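Long-range contacts in uncharacterized protein VP0806 (Vibrio parahaemolyticus, PDB 2R5S), which is of unknown function but forms the C-terminal tetratricopeptide-repeat part of a thioredoxin domain-containing protein that may have protein-disulfide reductase activity: residues D6-L10 with T31-L36; R39-L44 with Y70-Y75; L51-F56 with K81-H85; Q87-S91 with Q120-D124; F150-S155 with Y167-L171. All coordinates share one frame; numbering follows the deposited sequence. Where two conformers were deposited one is given.

Contact 1 of 5, residues D6-L10 with T31-L36; sequences DEQLL and TLSDEL
Asp6, the first ordered residue of the chain, lies across the turn ahead of helix 34-37, and its side chain can be followed atom by atom against that turn. CB rests on the CD2 methyl of Leu36 at 3.6 Å, the two side chains running past each other in opposite directions. The carboxyl carbon stays close to the same methyl. At the tip the two oxygens divide: OD1 accepts a hydrogen bond from Ser33 OG at 2.7 Å, met on its syn side but 32° out of the carboxylate plane, while OD2 lies nearest Ser33 N, at 3.5 Å, without a hydrogen bond. Ser33 is the N-cap of helix 34-37. Its hydroxyl, placed between the backbone N and the carbonyl carbon (chi1 41°), gives its proton to Asp6 and accepts a weak bond from Leu36 N, so the carboxylate positions the capping oxygen from the second shell. Next to this polar pair the leucines close up. Leu10 meets Leu36 tip to tip, CG to CD2 at 3.7 Å, and Leu9 CB touches Leu32 CD2 at 3.7 Å; Leu9 CD1 reaches Thr31 OG1, a hydroxyl already bonded to Val28 O. The contact thus ties the start of helix 9-18 to the short helix 34-37 at the chain's surface, with Leu10 and Leu32 both leaning on Val42 of the following helix 40-52.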
# COMPACT_ATOMS: atom_id res chain seq x y z
N ASP A 6 5.00 8.99 -26.08
CA ASP A 6 5.36 7.70 -25.40
C ASP A 6 6.88 7.58 -25.24
O ASP A 6 7.38 7.31 -24.16
CB ASP A 6 4.76 6.50 -26.15
CG ASP A 6 3.25 6.26 -25.84
OD1 ASP A 6 2.59 5.48 -26.57
OD2 ASP A 6 2.72 6.82 -24.86
N GLU A 7 7.60 7.85 -26.32
CA GLU A 7 9.07 7.75 -26.43
C GLU A 7 9.92 8.39 -25.30
O GLU A 7 10.88 7.77 -24.81
CB GLU A 7 9.49 8.32 -27.80
CG GLU A 7 10.96 8.78 -27.90
CD GLU A 7 11.32 9.37 -29.25
OE1 GLU A 7 12.29 8.87 -29.88
OE2 GLU A 7 10.65 10.34 -29.68
N GLN A 8 9.55 9.63 -24.96
CA GLN A 8 10.18 10.47 -23.93
C GLN A 8 9.62 10.15 -22.55
O GLN A 8 10.39 10.00 -21.58
CB GLN A 8 9.87 11.94 -24.23
CG GLN A 8 11.02 12.87 -23.99
CD GLN A 8 12.07 12.73 -25.06
OE1 GLN A 8 12.95 11.86 -24.98
NE2 GLN A 8 11.97 13.56 -26.08
N LEU A 9 8.29 10.08 -22.47
CA LEU A 9 7.59 9.55 -21.30
C LEU A 9 8.30 8.34 -20.73
O LEU A 9 8.55 8.27 -19.53
CB LEU A 9 6.13 9.18 -21.63
CG LEU A 9 5.16 10.35 -21.75
CD1 LEU A 9 3.76 9.81 -21.96
CD2 LEU A 9 5.21 11.27 -20.51
N LEU A 10 8.64 7.39 -21.61
CA LEU A 10 9.36 6.18 -21.22
C LEU A 10 10.70 6.49 -20.58
O LEU A 10 11.11 5.75 -19.71
CB LEU A 10 9.56 5.22 -22.40
CG LEU A 10 8.37 4.32 -22.78
CD1 LEU A 10 8.79 3.27 -23.79
CD2 LEU A 10 7.88 3.63 -21.56
N THR A 31 -0.22 7.20 -17.73
CA THR A 31 -0.50 8.10 -18.84
C THR A 31 -0.08 7.59 -20.21
O THR A 31 -0.47 8.18 -21.20
CB THR A 31 0.07 9.55 -18.65
OG1 THR A 31 1.42 9.61 -19.17
CG2 THR A 31 0.04 9.97 -17.19
N LEU A 32 0.72 6.51 -20.29
CA LEU A 32 1.07 5.92 -21.60
C LEU A 32 -0.18 5.30 -22.29
O LEU A 32 -1.22 5.07 -21.64
CB LEU A 32 2.16 4.85 -21.47
CG LEU A 32 3.43 5.14 -20.65
CD1 LEU A 32 4.03 3.88 -20.15
CD2 LEU A 32 4.48 5.92 -21.36
N SER A 33 -0.06 5.03 -23.58
CA SER A 33 -1.09 4.26 -24.29
C SER A 33 -1.36 2.93 -23.55
O SER A 33 -0.47 2.44 -22.79
CB SER A 33 -0.62 3.98 -25.72
OG SER A 33 0.79 3.65 -25.73
N ASP A 34 -2.53 2.32 -23.76
CA ASP A 34 -2.82 1.02 -23.12
C ASP A 34 -1.91 -0.04 -23.68
O ASP A 34 -1.33 -0.83 -22.93
CB ASP A 34 -4.22 0.56 -23.33
CG ASP A 34 -5.26 1.51 -22.75
OD1 ASP A 34 -6.35 1.60 -23.41
OD2 ASP A 34 -5.00 2.14 -21.67
N GLU A 35 -1.80 -0.06 -25.01
CA GLU A 35 -0.79 -0.87 -25.68
C GLU A 35 0.59 -0.80 -24.94
O GLU A 35 1.13 -1.84 -24.57
CB GLU A 35 -0.63 -0.48 -27.16
CG GLU A 35 -1.92 -0.58 -28.03
CD GLU A 35 -2.58 0.79 -28.26
OE1 GLU A 35 -2.03 1.83 -27.80
OE2 GLU A 35 -3.65 0.84 -28.92
N LEU A 36 1.13 0.40 -24.73
CA LEU A 36 2.48 0.50 -24.14
C LEU A 36 2.44 0.13 -22.67
O LEU A 36 3.38 -0.50 -22.13
CB LEU A 36 3.11 1.88 -24.38
CG LEU A 36 4.60 2.05 -23.98
CD1 LEU A 36 5.51 1.00 -24.63
CD2 LEU A 36 5.13 3.42 -24.27

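Contact 2 of 5, residues R39-L44 with Y70-Y75; sequences RGDVKL and YQDNSY
The ring of Tyr70 lies flat on Gly40, at the start of helix 40-52. With CG anti to its own carbonyl carbon (chi1 -76°), the ring is laid over the glycine, whose CA stands 3.6 Å from the ring centroid and 11° off the normal, a CH-pi contact over the face. Asp41 N approaches the same face near CE1. Having no side chain, Gly40 lets the ring lie directly on its CA. Leu44, one turn along the helix, packs beside the backbone of Tyr70: its CD2 methyl comes 3.8 Å from Tyr70 O, and CD1 reaches CB of Tyr75 at 4.1 Å, near the edge of that ring. Polar side chains pair within each segment. Arg39, N-cap residue of helix 40-52, grips Asp41 side-on, NE to OD1 and NH1 to OD2, both at 2.6 Å and nearly straight. Ser74 OG donates to Asp72 OD2 at 2.9 Å from above the carboxylate plane. Since no hydrogen bond or salt bridge crosses between 39-44 and 70-75, the starts of the two tetratricopeptide-region helices are joined here by aromatic and aliphatic packing, while the salt bridge within 39-44 probably balances the charges of Arg39 and Asp41.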
# COMPACT_ATOMS: atom_id res chain seq x y z
N ARG A 39 3.07 -3.53 -22.40
CA ARG A 39 4.35 -4.08 -22.84
C ARG A 39 4.97 -4.75 -21.62
O ARG A 39 4.91 -4.24 -20.52
CB ARG A 39 5.25 -2.99 -23.40
CG ARG A 39 6.08 -3.45 -24.57
CD ARG A 39 6.79 -2.24 -25.17
NE ARG A 39 8.01 -1.90 -24.44
CZ ARG A 39 8.87 -0.98 -24.87
NH1 ARG A 39 10.01 -0.73 -24.18
NH2 ARG A 39 8.59 -0.29 -25.98
N GLY A 40 5.56 -5.92 -21.80
CA GLY A 40 5.95 -6.70 -20.65
C GLY A 40 7.06 -6.00 -19.84
O GLY A 40 7.22 -6.31 -18.68
N ASP A 41 7.83 -5.08 -20.43
CA ASP A 41 8.93 -4.43 -19.63
C ASP A 41 8.31 -3.30 -18.80
O ASP A 41 8.77 -3.03 -17.71
CB ASP A 41 10.10 -3.91 -20.50
CG ASP A 41 9.68 -2.95 -21.63
OD1 ASP A 41 8.53 -2.91 -22.05
OD2 ASP A 41 10.55 -2.22 -22.14
N VAL A 42 7.19 -2.72 -19.28
CA VAL A 42 6.53 -1.62 -18.59
C VAL A 42 5.80 -2.20 -17.39
O VAL A 42 5.88 -1.62 -16.29
CB VAL A 42 5.64 -0.73 -19.50
CG1 VAL A 42 4.96 0.34 -18.68
CG2 VAL A 42 6.52 -0.01 -20.49
N LYS A 43 5.16 -3.35 -17.58
CA LYS A 43 4.66 -4.15 -16.47
C LYS A 43 5.63 -4.46 -15.39
O LYS A 43 5.30 -4.30 -14.26
CB LYS A 43 4.09 -5.51 -16.97
CG LYS A 43 2.76 -5.31 -17.71
CD LYS A 43 2.23 -6.73 -18.12
CE LYS A 43 0.77 -6.67 -18.59
NZ LYS A 43 0.41 -8.08 -19.05
N LEU A 44 6.81 -4.91 -15.71
CA LEU A 44 7.79 -5.13 -14.65
C LEU A 44 8.02 -3.83 -13.88
O LEU A 44 7.83 -3.78 -12.70
CB LEU A 44 9.11 -5.67 -15.22
CG LEU A 44 9.31 -7.16 -15.55
CD1 LEU A 44 8.17 -8.05 -15.08
CD2 LEU A 44 9.69 -7.41 -17.00
N TYR A 70 9.10 -12.75 -20.67
CA TYR A 70 9.52 -11.66 -19.78
C TYR A 70 9.85 -12.03 -18.35
O TYR A 70 10.22 -11.14 -17.55
CB TYR A 70 8.49 -10.56 -19.76
CG TYR A 70 8.47 -9.67 -20.98
CD1 TYR A 70 9.47 -8.71 -21.19
CD2 TYR A 70 7.45 -9.80 -21.93
CE1 TYR A 70 9.47 -7.90 -22.31
CE2 TYR A 70 7.41 -8.99 -23.04
CZ TYR A 70 8.41 -8.02 -23.20
OH TYR A 70 8.36 -7.20 -24.30
N GLN A 71 9.70 -13.31 -18.03
CA GLN A 71 10.00 -13.90 -16.72
C GLN A 71 11.48 -13.93 -16.48
O GLN A 71 12.17 -14.96 -16.39
CB GLN A 71 9.30 -15.25 -16.49
CG GLN A 71 7.76 -14.98 -16.23
CD GLN A 71 6.93 -16.24 -16.08
OE1 GLN A 71 7.47 -17.35 -15.90
NE2 GLN A 71 5.61 -16.08 -16.17
N ASP A 72 11.91 -12.70 -16.36
CA ASP A 72 13.22 -12.17 -16.21
C ASP A 72 13.88 -12.43 -14.89
O ASP A 72 13.23 -12.81 -13.91
CB ASP A 72 12.96 -10.65 -16.11
CG ASP A 72 13.84 -9.88 -16.94
OD1 ASP A 72 14.70 -10.49 -17.61
OD2 ASP A 72 13.66 -8.66 -16.94
N ASN A 73 15.14 -12.05 -14.85
CA ASN A 73 15.87 -11.95 -13.61
C ASN A 73 15.18 -10.94 -12.70
O ASN A 73 15.07 -11.14 -11.49
CB ASN A 73 17.29 -11.43 -13.90
CG ASN A 73 18.36 -12.20 -13.17
OD1 ASN A 73 19.48 -12.31 -13.65
ND2 ASN A 73 18.02 -12.75 -12.00
N SER A 74 14.70 -9.86 -13.26
CA SER A 74 14.13 -8.85 -12.43
C SER A 74 12.74 -9.35 -11.96
O SER A 74 12.41 -9.20 -10.81
CB SER A 74 14.09 -7.51 -13.16
OG SER A 74 13.27 -7.58 -14.31
N TYR A 75 11.99 -10.01 -12.81
CA TYR A 75 10.69 -10.59 -12.47
C TYR A 75 10.88 -11.60 -11.33
O TYR A 75 10.20 -11.50 -10.32
CB TYR A 75 10.14 -11.33 -13.67
CG TYR A 75 9.00 -12.28 -13.39
CD1 TYR A 75 7.68 -11.84 -13.32
CD2 TYR A 75 9.25 -13.62 -13.19
CE1 TYR A 75 6.64 -12.73 -13.03
CE2 TYR A 75 8.24 -14.49 -12.92
CZ TYR A 75 6.94 -14.04 -12.86
OH TYR A 75 5.93 -14.96 -12.60

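Contact 3 of 5, residues L51-F56 with K81-H85; sequences LETKQF and KLELH. With EDO (1,2-ethanediol), chain E.
Phe56 and His85 form an aromatic pair, an offset stack with centroids 4.6 Å apart and planes inclined by 15°. The overlap is partial: Phe56 CZ lies over the imidazole at 3.5 Å from His85 CG, while His85 CB in turn sits over a face of the phenyl ring as a CH-pi contact. Lys54 CA covers the opposite face of Phe56, so the ring is held between the turn of its own segment and helix 73-88. Aliphatic contacts continue the interface. Leu82 CD1 is the meeting point, lying 3.7 Å from Leu51 CD1 and 3.8 Å from Phe56 CB; chi1 of -173° swings CG of Leu82 toward 51-56, and chi2 of 63° then sets this methyl. Leu51 CD2 touches Lys81 CB at 3.6 Å. Charge plays a smaller part, for the extended Lys81 brings NZ to 4.0 Å from Glu52 OE1, beyond a salt bridge. At the histidine end an ethanediol molecule, probably from the crystallisation liquor, places C1 near the edge of the imidazole. Helix 40-52 ends here in a Schellman motif with Lys54, at positive phi, as C-prime residue, and helix 56-63 starts at Phe56. Such a turn, packed against helix 73-88, which follows the 40-52/56-63 pair, is consistent with the stacked helical hairpins of tetratricopeptide repeats.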
# COMPACT_ATOMS: atom_id res chain seq x y z
N LEU A 51 5.22 -2.48 -5.50
CA LEU A 51 5.83 -3.10 -4.40
C LEU A 51 6.62 -2.11 -3.55
O LEU A 51 6.65 -2.24 -2.33
CB LEU A 51 6.77 -4.16 -4.94
CG LEU A 51 6.95 -5.44 -4.19
CD1 LEU A 51 5.95 -6.38 -4.79
CD2 LEU A 51 8.39 -5.92 -4.43
N GLU A 52 7.31 -1.15 -4.18
CA GLU A 52 8.08 -0.19 -3.40
C GLU A 52 7.14 0.75 -2.67
O GLU A 52 7.53 1.44 -1.73
CB GLU A 52 8.98 0.64 -4.32
CG GLU A 52 10.08 -0.13 -5.00
CD GLU A 52 10.98 -0.86 -4.01
OE1 GLU A 52 10.87 -2.12 -3.84
OE2 GLU A 52 11.75 -0.16 -3.37
N THR A 53 5.89 0.81 -3.14
CA THR A 53 4.89 1.68 -2.51
C THR A 53 3.92 0.90 -1.64
O THR A 53 2.96 1.46 -1.10
CB THR A 53 4.13 2.47 -3.53
OG1 THR A 53 3.50 1.54 -4.44
CG2 THR A 53 5.10 3.46 -4.25
N LYS A 54 4.22 -0.39 -1.50
CA LYS A 54 3.62 -1.25 -0.49
C LYS A 54 2.21 -1.64 -0.84
O LYS A 54 1.36 -1.90 0.02
CB LYS A 54 3.81 -0.66 0.92
CG LYS A 54 5.33 -0.34 1.20
CD LYS A 54 5.72 -0.42 2.66
CE LYS A 54 5.63 -1.86 3.20
NZ LYS A 54 5.34 -1.91 4.69
N GLN A 55 1.96 -1.69 -2.14
CA GLN A 55 0.67 -2.10 -2.68
C GLN A 55 0.84 -3.52 -3.18
O GLN A 55 0.92 -3.71 -4.36
CB GLN A 55 0.30 -1.19 -3.83
CG GLN A 55 0.49 0.31 -3.53
CD GLN A 55 -0.17 1.20 -4.54
OE1 GLN A 55 -1.39 1.35 -4.54
NE2 GLN A 55 0.62 1.81 -5.41
N PHE A 56 0.93 -4.49 -2.26
CA PHE A 56 1.40 -5.88 -2.54
C PHE A 56 0.38 -6.70 -3.31
O PHE A 56 0.72 -7.51 -4.15
CB PHE A 56 1.74 -6.60 -1.23
CG PHE A 56 2.87 -5.97 -0.45
CD1 PHE A 56 4.01 -5.55 -1.08
CD2 PHE A 56 2.81 -5.86 0.92
CE1 PHE A 56 5.04 -4.99 -0.38
CE2 PHE A 56 3.86 -5.29 1.62
CZ PHE A 56 4.95 -4.86 0.96
N LYS A 81 10.51 -11.13 -3.69
CA LYS A 81 10.20 -10.03 -2.77
C LYS A 81 8.77 -10.07 -2.28
O LYS A 81 8.55 -9.89 -1.08
CB LYS A 81 10.52 -8.67 -3.39
CG LYS A 81 12.11 -8.34 -3.30
CD LYS A 81 12.36 -6.99 -4.07
CE LYS A 81 13.67 -6.47 -3.67
NZ LYS A 81 13.68 -5.02 -4.13
N LEU A 82 7.83 -10.36 -3.19
CA LEU A 82 6.43 -10.42 -2.82
C LEU A 82 6.22 -11.56 -1.87
O LEU A 82 5.48 -11.46 -0.94
CB LEU A 82 5.56 -10.56 -4.08
CG LEU A 82 4.04 -10.48 -3.90
CD1 LEU A 82 3.73 -9.03 -3.36
CD2 LEU A 82 3.27 -10.77 -5.19
N GLU A 83 6.89 -12.68 -2.08
CA GLU A 83 6.73 -13.84 -1.21
C GLU A 83 7.32 -13.61 0.18
O GLU A 83 6.69 -13.90 1.17
CB GLU A 83 7.32 -15.07 -1.84
CG GLU A 83 7.26 -16.28 -0.86
CD GLU A 83 5.78 -16.75 -0.53
OE1 GLU A 83 5.54 -17.24 0.62
OE2 GLU A 83 4.87 -16.65 -1.41
N LEU A 84 8.53 -13.04 0.28
CA LEU A 84 9.00 -12.61 1.59
C LEU A 84 8.06 -11.58 2.28
O LEU A 84 7.78 -11.71 3.45
CB LEU A 84 10.39 -12.06 1.42
CG LEU A 84 11.45 -13.05 0.98
CD1 LEU A 84 12.71 -12.24 0.74
CD2 LEU A 84 11.65 -14.12 2.07
N HIS A 85 7.52 -10.57 1.56
CA HIS A 85 6.68 -9.57 2.21
C HIS A 85 5.43 -10.23 2.78
O HIS A 85 4.96 -9.89 3.88
CB HIS A 85 6.27 -8.41 1.26
CG HIS A 85 7.37 -7.42 1.03
ND1 HIS A 85 8.05 -6.81 2.07
CD2 HIS A 85 7.97 -7.00 -0.11
CE1 HIS A 85 9.01 -6.05 1.58
NE2 HIS A 85 8.99 -6.15 0.26
C1 EDO E . 6.85 -6.63 4.93
O1 EDO E . 5.56 -7.30 4.99
C2 EDO E . 7.51 -6.68 6.31
O2 EDO E . 8.23 -5.49 6.62

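Contact 4 of 5, residues Q87-S91 with Q120-D124; sequences QAAES and QVGRD. With EDO (1,2-ethanediol), chain E.
Two torsions of Arg123 bring its guanidinium to Ala89: chi1 of -78° sets CG beside the backbone N, and a bend at chi3 (78°) then turns the head group back toward the end of helix 73-88. In this helical-hairpin fold of the tetratricopeptide type, the contact joins the turn after helix 73-88 to that after helix 108-120, which closes in a Schellman motif with Gly122 as C-prime residue. Arg123 NH2 donates to Ala89 O at 2.7 Å, approaching nearly along the C=O axis, although the oxygen is tilted slightly from the guanidinium plane. The rest of the head group is held by Glu126, through NE, and by Glu98, through NH1, both as salt bridges; bonds from NE, NH1 and NH2 to three different groups should restrict its rotation. Glu90 OE1, 4.5 Å from Arg123 NH2 and well out of the guanidinium plane, can add at most a long-range charge effect. The arginine stem packs too, CD being 3.9 Å from Ala89 CB. Val121 completes the apolar part of the contact. Its CG2 methyl sits 3.9 Å from Ala89 CA, and both Val121 and Arg123 also touch Leu94 of helix 92-103. An ethanediol, probably from the crystallisation liquor, lies beside this patch, with C2 3.4 Å from Ala88 CB. On the other branch of the valine, CG1 approaches Ala88 O to 3.4 Å.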
# COMPACT_ATOMS: atom_id res chain seq x y z
N GLN A 87 4.89 -13.35 3.69
CA GLN A 87 5.15 -14.15 4.89
C GLN A 87 5.27 -13.24 6.11
O GLN A 87 4.76 -13.55 7.17
CB GLN A 87 6.41 -15.01 4.76
CG GLN A 87 6.51 -15.79 3.50
CD GLN A 87 7.51 -16.96 3.54
OE1 GLN A 87 8.52 -16.98 4.29
NE2 GLN A 87 7.24 -17.94 2.68
N ALA A 88 5.92 -12.09 5.94
CA ALA A 88 6.14 -11.16 7.05
C ALA A 88 4.85 -10.54 7.60
O ALA A 88 4.84 -10.02 8.72
CB ALA A 88 7.15 -10.08 6.67
N ALA A 89 3.78 -10.62 6.81
CA ALA A 89 2.49 -10.03 7.15
C ALA A 89 1.63 -10.93 8.07
O ALA A 89 0.67 -10.46 8.65
CB ALA A 89 1.72 -9.67 5.87
N GLU A 90 1.98 -12.20 8.22
CA GLU A 90 1.37 -13.04 9.25
C GLU A 90 2.39 -13.45 10.32
O GLU A 90 2.86 -14.57 10.34
CB GLU A 90 0.76 -14.34 8.66
CG GLU A 90 -0.76 -14.38 8.56
CD GLU A 90 -1.23 -14.38 7.11
OE1 GLU A 90 -1.30 -13.27 6.51
OE2 GLU A 90 -1.49 -15.50 6.56
N SER A 91 2.72 -12.53 11.21
CA SER A 91 3.63 -12.83 12.32
C SER A 91 2.92 -13.31 13.62
O SER A 91 1.71 -13.05 13.81
CB SER A 91 4.54 -11.64 12.57
OG SER A 91 3.83 -10.56 13.08
N GLN A 120 3.24 -1.56 9.20
CA GLN A 120 4.64 -1.83 9.04
C GLN A 120 4.87 -2.99 8.10
O GLN A 120 5.96 -3.11 7.57
CB GLN A 120 5.33 -1.99 10.40
CG GLN A 120 5.13 -0.72 11.22
CD GLN A 120 6.29 -0.30 12.14
OE1 GLN A 120 6.98 -1.13 12.75
NE2 GLN A 120 6.44 1.03 12.31
N VAL A 121 3.86 -3.82 7.89
CA VAL A 121 3.96 -4.98 6.97
C VAL A 121 3.05 -4.83 5.71
O VAL A 121 2.81 -5.82 4.98
CB VAL A 121 3.66 -6.31 7.67
CG1 VAL A 121 4.69 -6.64 8.76
CG2 VAL A 121 2.24 -6.32 8.21
N GLY A 122 2.54 -3.62 5.45
CA GLY A 122 1.78 -3.39 4.23
C GLY A 122 0.37 -3.90 4.36
O GLY A 122 -0.32 -4.04 3.36
N ARG A 123 -0.09 -4.18 5.59
CA ARG A 123 -1.50 -4.52 5.82
C ARG A 123 -2.31 -3.23 6.07
O ARG A 123 -3.00 -3.10 7.09
CB ARG A 123 -1.64 -5.57 6.95
CG ARG A 123 -1.33 -6.96 6.47
CD ARG A 123 -1.27 -7.93 7.62
NE ARG A 123 -2.61 -8.30 8.08
CZ ARG A 123 -2.84 -9.27 8.95
NH1 ARG A 123 -4.08 -9.53 9.31
NH2 ARG A 123 -1.83 -9.97 9.46
N ASP A 124 -2.23 -2.28 5.12
CA ASP A 124 -2.72 -0.92 5.33
C ASP A 124 -4.18 -0.81 5.18
O ASP A 124 -4.75 0.04 5.80
CB ASP A 124 -2.04 0.08 4.41
CG ASP A 124 -0.55 0.10 4.60
OD1 ASP A 124 -0.10 0.26 5.76
OD2 ASP A 124 0.17 -0.09 3.59
C1 EDO E . 6.85 -6.63 4.93
O1 EDO E . 5.56 -7.30 4.99
C2 EDO E . 7.51 -6.68 6.31
O2 EDO E . 8.23 -5.49 6.62

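Contact 5 of 5, residues F150-S155 with Y167-L171; sequences FMDILS and YRRQL. With EDO (1,2-ethanediol), chain D.
Phe150 and Leu154 make the tightly packed half of the contact, pressed against Tyr167, Arg168 and Leu171 of the last helix. The phenyl ring, carried out with CG anti to its backbone N (chi1 -169°), puts CZ 3.6 Å from Tyr167 CB and CE2 3.6 Å from Leu171 CB; the Phe150 side chain crosses that of the tyrosine at about a right angle but runs past the leucine in the opposite direction. Leu154 adds CD2 at 3.9 Å from Tyr167 CB, and the stem of Arg168 extends alongside it in the opposite sense, with CG 3.6 Å from Leu154 CD1. The hydroxyl end of Tyr167 leads away, and its OH bonds to Glu129. The segments of helices 145-157 and 162-174 cross at -145°, their axes 11.1 Å apart, an antiparallel helical hairpin in the tetratricopeptide region, with Phe150 also touching Leu131 and Leu135 of helix 124-135. On the more exposed side fewer atoms meet, though single contacts stay close. Met151, a selenomethionine bent at chi2 and chi3, lays SE 3.4 Å from Leu171 CD2. At the guanidinium end of Arg168, NH2 comes close to Leu154 O at a poor angle; the hydrogen bond of that nitrogen goes instead to Gly158 O.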
# COMPACT_ATOMS: atom_id res chain seq x y z
N PHE A 150 -4.30 7.24 12.12
CA PHE A 150 -4.93 7.19 10.79
C PHE A 150 -4.24 8.15 9.79
O PHE A 150 -3.86 7.75 8.69
CB PHE A 150 -6.40 7.55 10.97
CG PHE A 150 -7.25 7.30 9.81
CD1 PHE A 150 -7.86 6.05 9.64
CD2 PHE A 150 -7.54 8.34 8.91
CE1 PHE A 150 -8.76 5.82 8.53
CE2 PHE A 150 -8.41 8.10 7.82
CZ PHE A 150 -9.01 6.87 7.65
N MSE A 151 -4.00 9.39 10.22
CA MSE A 151 -3.43 10.43 9.38
C MSE A 151 -1.94 10.21 9.02
O MSE A 151 -1.51 10.54 7.92
CB MSE A 151 -3.59 11.78 10.06
CG MSE A 151 -5.06 12.26 10.25
SE MSE A 151 -5.89 13.19 8.79
CE MSE A 151 -4.93 14.86 8.72
N ASP A 152 -1.15 9.70 9.97
CA ASP A 152 0.25 9.36 9.67
C ASP A 152 0.26 8.17 8.68
O ASP A 152 1.07 8.13 7.76
CB ASP A 152 1.05 9.00 10.94
CG ASP A 152 1.06 10.11 12.02
OD1 ASP A 152 0.99 11.32 11.71
OD2 ASP A 152 1.16 9.72 13.21
N ILE A 153 -0.66 7.22 8.83
CA ILE A 153 -0.72 6.07 7.89
C ILE A 153 -1.00 6.60 6.47
O ILE A 153 -0.35 6.19 5.52
CB ILE A 153 -1.68 4.93 8.37
CG1 ILE A 153 -1.06 4.03 9.47
CG2 ILE A 153 -2.08 3.96 7.22
CD1 ILE A 153 -0.26 4.77 10.57
N LEU A 154 -1.91 7.55 6.33
CA LEU A 154 -2.30 8.05 5.00
C LEU A 154 -1.16 8.77 4.31
O LEU A 154 -0.91 8.57 3.11
CB LEU A 154 -3.51 9.00 5.08
CG LEU A 154 -4.89 8.39 5.42
CD1 LEU A 154 -5.89 9.54 5.50
CD2 LEU A 154 -5.40 7.37 4.38
N SER A 155 -0.50 9.65 5.06
CA SER A 155 0.55 10.43 4.50
C SER A 155 1.73 9.51 4.24
O SER A 155 2.39 9.61 3.20
CB SER A 155 0.89 11.65 5.37
OG SER A 155 1.81 11.35 6.41
N TYR A 167 -9.71 6.05 1.99
CA TYR A 167 -9.82 6.47 3.38
C TYR A 167 -9.65 7.96 3.62
O TYR A 167 -10.34 8.50 4.49
CB TYR A 167 -8.91 5.62 4.25
CG TYR A 167 -9.48 4.22 4.33
CD1 TYR A 167 -10.40 3.87 5.31
CD2 TYR A 167 -9.13 3.24 3.38
CE1 TYR A 167 -10.91 2.63 5.37
CE2 TYR A 167 -9.63 1.98 3.45
CZ TYR A 167 -10.51 1.68 4.45
OH TYR A 167 -11.07 0.43 4.50
N ARG A 168 -8.80 8.63 2.86
CA ARG A 168 -8.80 10.10 2.85
C ARG A 168 -10.20 10.65 2.61
O ARG A 168 -10.64 11.55 3.32
CB ARG A 168 -7.90 10.67 1.77
CG ARG A 168 -6.48 10.56 2.13
CD ARG A 168 -5.56 11.38 1.24
NE ARG A 168 -4.16 11.00 1.56
CZ ARG A 168 -3.38 10.21 0.82
NH1 ARG A 168 -3.85 9.74 -0.35
NH2 ARG A 168 -2.12 9.94 1.21
N ARG A 169 -10.86 10.15 1.55
CA ARG A 169 -12.21 10.57 1.18
C ARG A 169 -13.18 10.23 2.28
O ARG A 169 -14.06 11.02 2.61
CB ARG A 169 -12.67 9.86 -0.10
CG ARG A 169 -12.25 10.56 -1.35
CD ARG A 169 -12.96 9.94 -2.57
NE ARG A 169 -12.09 9.04 -3.32
CZ ARG A 169 -12.16 7.71 -3.34
NH1 ARG A 169 -13.09 7.07 -2.63
NH2 ARG A 169 -11.29 7.03 -4.07
N GLN A 170 -13.06 9.01 2.81
CA GLN A 170 -13.86 8.59 3.92
C GLN A 170 -13.79 9.58 5.05
O GLN A 170 -14.79 10.27 5.33
CB GLN A 170 -13.54 7.15 4.36
CG GLN A 170 -14.37 6.23 3.46
CD GLN A 170 -14.28 4.75 3.71
OE1 GLN A 170 -14.51 4.00 2.79
NE2 GLN A 170 -14.00 4.33 4.92
N LEU A 171 -12.60 9.72 5.63
CA LEU A 171 -12.35 10.66 6.72
C LEU A 171 -12.82 12.07 6.39
O LEU A 171 -13.47 12.71 7.18
CB LEU A 171 -10.83 10.67 7.08
CG LEU A 171 -10.47 11.76 8.13
CD1 LEU A 171 -11.11 11.26 9.43
CD2 LEU A 171 -9.01 12.04 8.36
C1 EDO D . -15.60 13.05 0.27
O1 EDO D . -14.39 12.81 0.98
C2 EDO D . -16.76 13.41 1.20
O2 EDO D . -17.12 14.80 1.14

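Along the chain, contacts 1, 4 and 5 are in series, whereas contacts 2 and 3 cross: both join helix 40-52 to helix 73-88, early segment to early and late to late, so their segments alternate, at points about 16 Å apart between centres. Contacts 1 and 2 touch, their centres also about 16 Å apart, as helices 34-37 and 40-52 follow one another. Contacts 3 and 4, with centres about 10 Å apart, share helix 73-88, one ethanediol and the packing of Phe56 against Val121 and Gly122. Contact 5 lies about 19 Å from contact 4, centre to centre. Helix 73-88, used by contacts 2, 3 and 4, thus runs from the N-terminal to the C-terminal part of the helical array.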